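Local coordinates for protein beta-1,4-galactanase (Thielavia heterothallica, PDB 1HJS) that hydrolyses the beta-1,4-galactosidic linkages of type I arabinogalactans, as a family 53 glycoside hydrolase of clan GH-A, at residues Val13-Glu16 with Arg17-Val20; Ala29-Leu32 with Glu33-Leu36; Trp185-Gln188 with Asn189-Tyr192; Lys227-Leu230 with Asp231-Lys235. All blocks are in the same frame, centred on the assembly; numbering follows the deposited sequence.

Interaction 1. Residues Val13-Glu16 with Arg17-Val20; sequences VVEE and RAGV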
loop_
_atom_site.group_PDB
_atom_site.type_symbol
_atom_site.label_atom_id
_atom_site.label_comp_id
_atom_site.label_asym_id
_atom_site.label_seq_id
_atom_site.Cartn_x
_atom_site.Cartn_y
_atom_site.Cartn_z
ATOM N N VAL A 13 -2.079 -4.896 15.676
ATOM C CA VAL A 13 -2.845 -4.861 16.921
ATOM C C VAL A 13 -4.017 -5.842 16.899
ATOM O O VAL A 13 -4.367 -6.430 17.922
ATOM C CB VAL A 13 -3.353 -3.427 17.229
ATOM C CG1 VAL A 13 -4.436 -3.462 18.304
ATOM C CG2 VAL A 13 -2.184 -2.573 17.709
ATOM N N VAL A 14 -4.625 -6.023 15.732
ATOM C CA VAL A 14 -5.734 -6.963 15.622
ATOM C C VAL A 14 -5.225 -8.353 16.002
ATOM O O VAL A 14 -5.884 -9.091 16.737
ATOM C CB VAL A 14 -6.302 -6.998 14.179
ATOM C CG1 VAL A 14 -7.285 -8.157 14.028
ATOM C CG2 VAL A 14 -7.011 -5.686 13.871
ATOM N N GLU A 15 -4.039 -8.699 15.506
ATOM C CA GLU A 15 -3.443 -10.000 15.794
ATOM C C GLU A 15 -2.963 -10.137 17.236
ATOM O O GLU A 15 -3.138 -11.187 17.849
ATOM C CB GLU A 15 -2.285 -10.273 14.833
ATOM C CG GLU A 15 -2.737 -10.630 13.424
ATOM C CD GLU A 15 -3.399 -12.000 13.345
ATOM O OE1 GLU A 15 -4.344 -12.262 14.118
ATOM O OE2 GLU A 15 -2.972 -12.818 12.501
ATOM N N GLU A 16 -2.358 -9.087 17.777
ATOM C CA GLU A 16 -1.890 -9.144 19.156
ATOM C C GLU A 16 -3.093 -9.342 20.074
ATOM O O GLU A 16 -3.027 -10.101 21.039
ATOM C CB GLU A 16 -1.141 -7.857 19.520
ATOM C CG GLU A 16 0.101 -7.635 18.668
ATOM C CD GLU A 16 0.803 -6.324 18.962
ATOM O OE1 GLU A 16 0.135 -5.370 19.411
ATOM O OE2 GLU A 16 2.024 -6.244 18.720
ATOM N N ARG A 17 -4.199 -8.672 19.761
ATOM C CA ARG A 17 -5.410 -8.799 20.569
ATOM C C ARG A 17 -6.016 -10.187 20.415
ATOM O O ARG A 17 -6.788 -10.634 21.260
ATOM C CB ARG A 17 -6.444 -7.751 20.162
ATOM C CG ARG A 17 -6.098 -6.341 20.595
ATOM C CD ARG A 17 -7.113 -5.355 20.060
ATOM N NE ARG A 17 -6.804 -3.992 20.468
ATOM C CZ ARG A 17 -7.369 -2.910 19.941
ATOM N NH1 ARG A 17 -8.273 -3.029 18.979
ATOM N NH2 ARG A 17 -7.023 -1.708 20.380
ATOM N N ALA A 18 -5.672 -10.863 19.325
ATOM C CA ALA A 18 -6.180 -12.206 19.076
ATOM C C ALA A 18 -5.273 -13.244 19.731
ATOM O O ALA A 18 -5.472 -14.448 19.563
ATOM C CB ALA A 18 -6.280 -12.471 17.582
ATOM N N GLY A 19 -4.266 -12.771 20.459
ATOM C CA GLY A 19 -3.367 -13.676 21.155
ATOM C C GLY A 19 -2.048 -13.998 20.475
ATOM O O GLY A 19 -1.262 -14.796 20.987
ATOM N N VAL A 20 -1.786 -13.386 19.326
ATOM C CA VAL A 20 -0.542 -13.657 18.624
ATOM C C VAL A 20 0.666 -13.068 19.341
ATOM O O VAL A 20 0.681 -11.895 19.707
ATOM C CB VAL A 20 -0.564 -13.103 17.186
ATOM C CG1 VAL A 20 0.779 -13.362 16.516
ATOM C CG2 VAL A 20 -1.678 -13.753 16.395
HETATM O O HOH W 1 -0.798 -11.213 21.680
#
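The guanidinium group of Arg17 has Val13 CG1 over one face, 3.2 Å above the plane and offset toward the rim. The methyl lies 3.3 Å from Arg17 NE, and the arginine chain, extended from CG to NE, crosses the valine side chain one helical turn on. Val13 puts CG1 there by holding it anti to its backbone nitrogen (chi1 165°), and the backbone of the same pair is joined by Arg17 N to Val13 O at 2.9 Å. The helix then ends in a Schellman motif. Gly19, with a positive phi (98°) that glycine readily adopts, lets Val20 N reach back to Glu15 O at 3.0 Å, while Gly19 N meets Glu16 O from above the carbonyl plane, also at 3.0 Å. Water 1 donates to both Glu16 O and Val20 O and so bridges the two carbonyls. Val20 CG2 lies 3.8 Å from Glu15 OE1. At the end of helix 12-17, Val13 O, Glu15 O and Glu16 O are thus met by backbone amides, with a water also donating to Glu16 O, while the Glu15 carboxylate binds the loop residue His302 and that of Glu16 forms a salt bridge with Arg68 of helix 59-71.

Interaction 2. Residues Ala29-Leu32 with Glu33-Leu36; sequences AQPL and ENIL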
loop_
_atom_site.group_PDB
_atom_site.type_symbol
_atom_site.label_atom_id
_atom_site.label_comp_id
_atom_site.label_asym_id
_atom_site.label_seq_id
_atom_site.Cartn_x
_atom_site.Cartn_y
_atom_site.Cartn_z
ATOM N N ALA A 29 10.593 -13.979 21.702
ATOM C CA ALA A 29 9.468 -13.057 21.710
ATOM C C ALA A 29 10.005 -11.638 21.645
ATOM O O ALA A 29 10.923 -11.273 22.382
ATOM C CB ALA A 29 8.648 -13.251 22.969
ATOM N N GLN A 30 9.419 -10.835 20.766
ATOM C CA GLN A 30 9.860 -9.464 20.577
ATOM C C GLN A 30 8.759 -8.688 19.856
ATOM O O GLN A 30 7.999 -9.270 19.086
ATOM C CB GLN A 30 11.150 -9.496 19.754
ATOM C CG GLN A 30 11.678 -8.168 19.274
ATOM C CD GLN A 30 13.069 -8.302 18.685
ATOM O OE1 GLN A 30 13.358 -9.248 17.949
ATOM N NE2 GLN A 30 13.939 -7.352 19.000
ATOM N N PRO A 31 8.641 -7.374 20.116
ATOM C CA PRO A 31 7.596 -6.602 19.435
ATOM C C PRO A 31 7.776 -6.704 17.922
ATOM O O PRO A 31 8.897 -6.636 17.416
ATOM C CB PRO A 31 7.820 -5.185 19.956
ATOM C CG PRO A 31 8.351 -5.421 21.348
ATOM C CD PRO A 31 9.344 -6.543 21.109
ATOM N N LEU A 32 6.673 -6.866 17.202
ATOM C CA LEU A 32 6.741 -6.992 15.750
ATOM C C LEU A 32 7.559 -5.885 15.085
ATOM O O LEU A 32 8.389 -6.162 14.216
ATOM C CB LEU A 32 5.327 -7.027 15.154
ATOM C CG LEU A 32 5.251 -7.207 13.633
ATOM C CD1 LEU A 32 5.992 -8.472 13.231
ATOM C CD2 LEU A 32 3.789 -7.275 13.184
ATOM N N GLU A 33 7.338 -4.633 15.489
ATOM C CA GLU A 33 8.070 -3.524 14.886
ATOM C C GLU A 33 9.583 -3.689 15.020
ATOM O O GLU A 33 10.336 -3.321 14.116
ATOM C CB GLU A 33 7.631 -2.174 15.490
ATOM C CG GLU A 33 7.839 -2.045 17.001
ATOM C CD GLU A 33 6.617 -2.464 17.800
ATOM O OE1 GLU A 33 5.958 -3.456 17.418
ATOM O OE2 GLU A 33 6.320 -1.808 18.823
ATOM N N ASN A 34 10.032 -4.242 16.144
ATOM C CA ASN A 34 11.461 -4.443 16.355
ATOM C C ASN A 34 11.972 -5.605 15.506
ATOM O O ASN A 34 13.106 -5.589 15.034
ATOM C CB ASN A 34 11.747 -4.690 17.836
ATOM C CG ASN A 34 11.314 -3.522 18.705
ATOM O OD1 ASN A 34 11.660 -2.373 18.433
ATOM N ND2 ASN A 34 10.557 -3.811 19.749
ATOM N N ILE A 35 11.133 -6.616 15.321
ATOM C CA ILE A 35 11.506 -7.758 14.492
ATOM C C ILE A 35 11.666 -7.252 13.057
ATOM O O ILE A 35 12.641 -7.571 12.381
ATOM C CB ILE A 35 10.415 -8.850 14.524
ATOM C CG1 ILE A 35 10.318 -9.442 15.933
ATOM C CG2 ILE A 35 10.738 -9.940 13.506
ATOM C CD1 ILE A 35 9.197 -10.451 16.109
ATOM N N LEU A 36 10.705 -6.453 12.601
ATOM C CA LEU A 36 10.760 -5.905 11.246
ATOM C C LEU A 36 12.012 -5.055 11.050
ATOM O O LEU A 36 12.730 -5.208 10.056
ATOM C CB LEU A 36 9.513 -5.062 10.964
ATOM C CG LEU A 36 8.177 -5.813 10.952
ATOM C CD1 LEU A 36 7.028 -4.813 10.844
ATOM C CD2 LEU A 36 8.153 -6.801 9.780
#
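Pro31 occupies the N-cap position, and its carbonyl oxygen takes the first backbone bonds of the helix: Ile35 N at 3.1 Å and Asn34 N in a weak bond. Leu36 N follows, bonding to Leu32 O at 2.8 Å. Among the van der Waals contacts, the pyrrolidine ring of Pro31 lies against the amide of Asn34, with CB 3.1 Å from Asn34 ND2; Asn34 CG stands beside its own backbone nitrogen (chi1 -60°), which turns the amide back to the ring. Gln30 reaches over the first turn with its chain extended. Its NE2 comes within 3.6 Å of Asn34 CB, and its OE1 lies 3.7 Å from Ile35 CG1, while the amide planes of Gln30 and Asn34 are inclined by 42°. With an alanine here, Asn34 CB and Ile35 CG1 would probably lose the aliphatic and amide cover that the glutamine gives them. Leu32 CG and Leu36 CD1, at 4.1 Å, form a separate apolar pair. The one charged side chain, Glu33, has OE1 3.6 Å from Pro31 CB, yet its salt bridge is to Arg68. Helix 32-38 is thereby tied to helix 59-71, and it leads from the loop after helix 12-17 towards barrel strand 43-48.

Interaction 3. Residues Trp185-Gln188 with Asn189-Tyr192; sequences WGTQ and NWWY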
loop_
_atom_site.group_PDB
_atom_site.type_symbol
_atom_site.label_atom_id
_atom_site.label_comp_id
_atom_site.label_asym_id
_atom_site.label_seq_id
_atom_site.Cartn_x
_atom_site.Cartn_y
_atom_site.Cartn_z
ATOM N N TRP A 185 0.178 -1.718 -18.232
ATOM C CA TRP A 185 0.487 -0.383 -18.736
ATOM C C TRP A 185 -0.730 0.297 -19.360
ATOM O O TRP A 185 -0.992 1.476 -19.106
ATOM C CB TRP A 185 1.625 -0.450 -19.767
ATOM C CG TRP A 185 1.776 0.803 -20.597
ATOM C CD1 TRP A 185 1.696 0.896 -21.960
ATOM C CD2 TRP A 185 2.015 2.135 -20.118
ATOM N NE1 TRP A 185 1.869 2.204 -22.358
ATOM C CE2 TRP A 185 2.066 2.984 -21.247
ATOM C CE3 TRP A 185 2.192 2.695 -18.845
ATOM C CZ2 TRP A 185 2.288 4.360 -21.142
ATOM C CZ3 TRP A 185 2.413 4.067 -18.739
ATOM C CH2 TRP A 185 2.458 4.883 -19.883
ATOM N N GLY A 186 -1.470 -0.446 -20.178
ATOM C CA GLY A 186 -2.643 0.124 -20.821
ATOM C C GLY A 186 -3.578 0.814 -19.844
ATOM O O GLY A 186 -4.055 1.923 -20.095
ATOM N N THR A 187 -3.835 0.166 -18.714
ATOM C CA THR A 187 -4.726 0.735 -17.713
ATOM C C THR A 187 -4.087 1.899 -16.959
ATOM O O THR A 187 -4.743 2.914 -16.714
ATOM C CB THR A 187 -5.194 -0.351 -16.725
ATOM O OG1 THR A 187 -5.959 -1.331 -17.441
ATOM C CG2 THR A 187 -6.061 0.257 -15.625
ATOM N N GLN A 188 -2.815 1.761 -16.594
ATOM C CA GLN A 188 -2.123 2.842 -15.892
ATOM C C GLN A 188 -2.183 4.096 -16.772
ATOM O O GLN A 188 -2.529 5.183 -16.311
ATOM C CB GLN A 188 -0.650 2.486 -15.643
ATOM C CG GLN A 188 -0.392 1.266 -14.748
ATOM C CD GLN A 188 -0.822 1.474 -13.303
ATOM O OE1 GLN A 188 -0.600 2.536 -12.720
ATOM N NE2 GLN A 188 -1.423 0.449 -12.713
ATOM N N ASN A 189 -1.848 3.923 -18.048
ATOM C CA ASN A 189 -1.837 5.028 -18.996
ATOM C C ASN A 189 -3.225 5.623 -19.194
ATOM O O ASN A 189 -3.395 6.843 -19.197
ATOM C CB ASN A 189 -1.269 4.556 -20.335
ATOM C CG ASN A 189 -1.092 5.693 -21.320
ATOM O OD1 ASN A 189 -0.583 6.760 -20.969
ATOM N ND2 ASN A 189 -1.499 5.469 -22.562
ATOM N N TRP A 190 -4.215 4.754 -19.356
ATOM C CA TRP A 190 -5.596 5.184 -19.539
ATOM C C TRP A 190 -6.059 6.049 -18.360
ATOM O O TRP A 190 -6.654 7.114 -18.545
ATOM C CB TRP A 190 -6.484 3.942 -19.664
ATOM C CG TRP A 190 -7.961 4.179 -19.554
ATOM C CD1 TRP A 190 -8.790 4.708 -20.505
ATOM C CD2 TRP A 190 -8.793 3.852 -18.433
ATOM N NE1 TRP A 190 -10.088 4.725 -20.044
ATOM C CE2 TRP A 190 -10.118 4.206 -18.776
ATOM C CE3 TRP A 190 -8.546 3.294 -17.170
ATOM C CZ2 TRP A 190 -11.194 4.018 -17.902
ATOM C CZ3 TRP A 190 -9.617 3.108 -16.297
ATOM C CH2 TRP A 190 -10.928 3.473 -16.672
ATOM N N TRP A 191 -5.765 5.591 -17.148
ATOM C CA TRP A 191 -6.177 6.299 -15.943
ATOM C C TRP A 191 -5.511 7.665 -15.776
ATOM O O TRP A 191 -6.195 8.687 -15.699
ATOM C CB TRP A 191 -5.887 5.439 -14.706
ATOM C CG TRP A 191 -6.644 5.877 -13.483
ATOM C CD1 TRP A 191 -7.864 5.423 -13.066
ATOM C CD2 TRP A 191 -6.230 6.854 -12.521
ATOM N NE1 TRP A 191 -8.233 6.052 -11.903
ATOM C CE2 TRP A 191 -7.248 6.937 -11.546
ATOM C CE3 TRP A 191 -5.096 7.670 -12.388
ATOM C CZ2 TRP A 191 -7.169 7.802 -10.446
ATOM C CZ3 TRP A 191 -5.016 8.532 -11.293
ATOM C CH2 TRP A 191 -6.049 8.589 -10.338
ATOM N N TYR A 192 -4.183 7.683 -15.713
ATOM C CA TYR A 192 -3.461 8.941 -15.533
ATOM C C TYR A 192 -3.718 9.952 -16.649
ATOM O O TYR A 192 -3.869 11.144 -16.386
ATOM C CB TYR A 192 -1.957 8.680 -15.397
ATOM C CG TYR A 192 -1.569 8.142 -14.033
ATOM C CD1 TYR A 192 -1.703 8.933 -12.887
ATOM C CD2 TYR A 192 -1.098 6.838 -13.881
ATOM C CE1 TYR A 192 -1.378 8.435 -11.622
ATOM C CE2 TYR A 192 -0.773 6.329 -12.621
ATOM C CZ TYR A 192 -0.917 7.129 -11.500
ATOM O OH TYR A 192 -0.604 6.621 -10.255
HETATM O O HOH W 2 -0.037 3.858 -10.312
#
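Asn189 lies over the indole of Trp185, one turn earlier in the same helix. Its CB sits 3.7 Å from the centroid of the six-membered ring and 12° off the normal, a CH-pi contact over the face. The amide continues across the ring at a shallow tilt, its plane 16° from that of the indole, with CG 3.6 Å from Trp185 CZ2. Both side chains hold CG anti to the backbone nitrogen (chi1 -174° for Asn189), which brings the amide over the benzo part of the indole. Asn189 N bonds to Trp185 O at 2.8 Å.

Gln188 pairs differently, with Tyr192. The two side chains run side by side in the same direction, and Gln188 OE1 lies 3.8 Å from Tyr192 CE2. Water 2 links their ends: it donates to Gln188 OE1 and accepts from Tyr192 OH, each at 2.8 Å. Helix 185-196 belongs to the beta-alpha-beta unit between strands 174-179 and 208-212 of the (beta/alpha)8 barrel, and Gln188 faces inward, with Leu179 of the first strand and Met233 of helix 223-237 against it. Its side chain is about 9 Å from that of Glu135, the probable proton donor.

Thr187 is the third residue much covered by the contact. Its carbonyl oxygen accepts Trp191 N at 2.9 Å and lies at the edge of the Trp190 ring, near its plane, while Thr187 CG2 is 4.2 Å from Trp190 CE3. The hydroxyl of Thr187 is hydrogen-bonded to Asp184, and the indoles of Trp190 and Trp191 each meet Trp150 edge-to-face.

Interaction 4. Residues Lys227-Leu230 with Asp231-Lys235; sequences KSSL and DNMAK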
loop_
_atom_site.group_PDB
_atom_site.type_symbol
_atom_site.label_atom_id
_atom_site.label_comp_id
_atom_site.label_asym_id
_atom_site.label_seq_id
_atom_site.Cartn_x
_atom_site.Cartn_y
_atom_site.Cartn_z
ATOM N N LYS A 227 8.133 -4.572 -15.489
ATOM C CA LYS A 227 9.271 -3.757 -15.892
ATOM C C LYS A 227 8.881 -2.778 -16.993
ATOM O O LYS A 227 9.163 -1.581 -16.899
ATOM C CB LYS A 227 10.419 -4.651 -16.377
ATOM C CG LYS A 227 11.540 -3.909 -17.100
ATOM C CD LYS A 227 12.178 -2.825 -16.235
ATOM C CE LYS A 227 13.389 -2.216 -16.934
ATOM N NZ LYS A 227 13.996 -1.089 -16.168
ATOM N N SER A 228 8.223 -3.288 -18.029
ATOM C CA SER A 228 7.809 -2.448 -19.150
ATOM C C SER A 228 6.825 -1.361 -18.720
ATOM O O SER A 228 6.960 -0.201 -19.112
ATOM C CB SER A 228 7.178 -3.312 -20.245
ATOM O OG SER A 228 6.828 -2.522 -21.365
ATOM N N SER A 229 5.835 -1.739 -17.916
ATOM C CA SER A 229 4.834 -0.784 -17.445
ATOM C C SER A 229 5.466 0.321 -16.597
ATOM O O SER A 229 5.245 1.502 -16.845
ATOM C CB SER A 229 3.757 -1.507 -16.632
ATOM O OG SER A 229 2.747 -0.613 -16.205
ATOM N N LEU A 230 6.255 -0.064 -15.599
ATOM C CA LEU A 230 6.894 0.923 -14.737
ATOM C C LEU A 230 7.803 1.843 -15.552
ATOM O O LEU A 230 7.800 3.054 -15.352
ATOM C CB LEU A 230 7.686 0.228 -13.621
ATOM C CG LEU A 230 6.854 -0.637 -12.660
ATOM C CD1 LEU A 230 7.731 -1.113 -11.510
ATOM C CD2 LEU A 230 5.673 0.162 -12.122
ATOM N N ASP A 231 8.570 1.271 -16.477
ATOM C CA ASP A 231 9.449 2.079 -17.324
ATOM C C ASP A 231 8.625 3.126 -18.076
ATOM O O ASP A 231 9.015 4.286 -18.171
ATOM C CB ASP A 231 10.181 1.197 -18.341
ATOM C CG ASP A 231 11.531 0.691 -17.836
ATOM O OD1 ASP A 231 11.943 1.031 -16.704
ATOM O OD2 ASP A 231 12.194 -0.050 -18.591
ATOM N N ASN A 232 7.482 2.706 -18.613
ATOM C CA ASN A 232 6.621 3.615 -19.363
ATOM C C ASN A 232 6.045 4.713 -18.477
ATOM O O ASN A 232 5.953 5.873 -18.890
ATOM C CB ASN A 232 5.487 2.838 -20.037
ATOM C CG ASN A 232 5.985 1.946 -21.160
ATOM O OD1 ASN A 232 7.109 2.102 -21.636
ATOM N ND2 ASN A 232 5.148 1.016 -21.596
ATOM N N MET A 233 5.649 4.345 -17.263
ATOM C CA MET A 233 5.096 5.312 -16.322
ATOM C C MET A 233 6.162 6.339 -15.964
ATOM O O MET A 233 5.891 7.542 -15.891
ATOM C CB MET A 233 4.630 4.607 -15.049
ATOM C CG MET A 233 3.453 3.669 -15.255
ATOM S SD MET A 233 3.143 2.622 -13.816
ATOM C CE MET A 233 2.710 3.866 -12.581
ATOM N N ALA A 234 7.380 5.853 -15.747
ATOM C CA ALA A 234 8.503 6.712 -15.371
ATOM C C ALA A 234 8.865 7.734 -16.439
ATOM O O ALA A 234 9.045 8.915 -16.150
ATOM C CB ALA A 234 9.725 5.860 -15.044
ATOM N N LYS A 235 8.977 7.292 -17.681
ATOM C CA LYS A 235 9.356 8.237 -18.710
ATOM C C LYS A 235 8.220 9.162 -19.137
ATOM O O LYS A 235 8.469 10.230 -19.688
ATOM C CB LYS A 235 9.928 7.504 -19.914
ATOM C CG LYS A 235 8.901 7.086 -20.901
ATOM C CD LYS A 235 9.381 7.391 -22.298
ATOM C CE LYS A 235 9.999 6.173 -22.937
ATOM N NZ LYS A 235 10.223 6.362 -24.393
HETATM O O HOH W 3 14.954 0.590 -18.402
HETATM O O HOH W 4 8.506 -0.124 -21.878
#
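Lys227 and Asp231 form a salt bridge along one turn of helix 223-237, with Lys227 NZ 3.0 Å from Asp231 OD1. The ammonium approaches on the syn side, 20° out of the carboxylate plane. The lysine chain reaches it by a bend at chi2 (58°), which brings CE and NZ across the carboxylate. Ser286 OG also binds NZ, so the charge has a partner beyond this helix.

Waters join two pairs of side chains. Water 3 accepts from Lys227 NZ and donates to Asp231 OD2 at 2.8 Å, closing a second path across the ion pair. Water 4 donates to Asn232 OD1 at 2.6 Å and is hydrogen-bonded to Ser228 OG.

In the backbone, Asp231 N to Lys227 O and Ala234 N to Leu230 O, both 2.9 Å, belong to the regular helical ladder. Apolar contact occupies the inner side: Leu230 CD2 rests 3.9 Å from Met233 SD, where Val211 of strand 208-212 meets both residues. Ser229, also buried, is satisfied by Gly182 O.

A methionine in place of Lys227 would probably leave the Asp231 carboxylate without its ionic mate and Ser286 OG without this donor. The helix thus carries paired charges and water-bridged polar groups on one side and apolar side chains against the barrel on the other, and the lysine's positive charge is likely to stabilise the ionised carboxylate.

Along the chain the four contacts come in series, as two neighbouring pairs on opposite sides of the (beta/alpha)8 barrel. Interactions 1 and 2, with centres about 13 Å apart, close helix 12-17 and open helix 32-38; they do not touch, but are connected through Arg68 of helix 59-71, to which both send a glutamate. Interactions 3 and 4 lie about 35 to 39 Å from them between centres, on the consecutive barrel helices 185-196 and 223-237. These two do touch, their centres about 11 Å apart: Trp185 CD1 packs 3.5 Å from Asn232 ND2, and Gln188 OE1 lies 3.6 Å from Met233 CE. They thus join successive helices of the outer layer directly, around the strands bearing the catalytic centre.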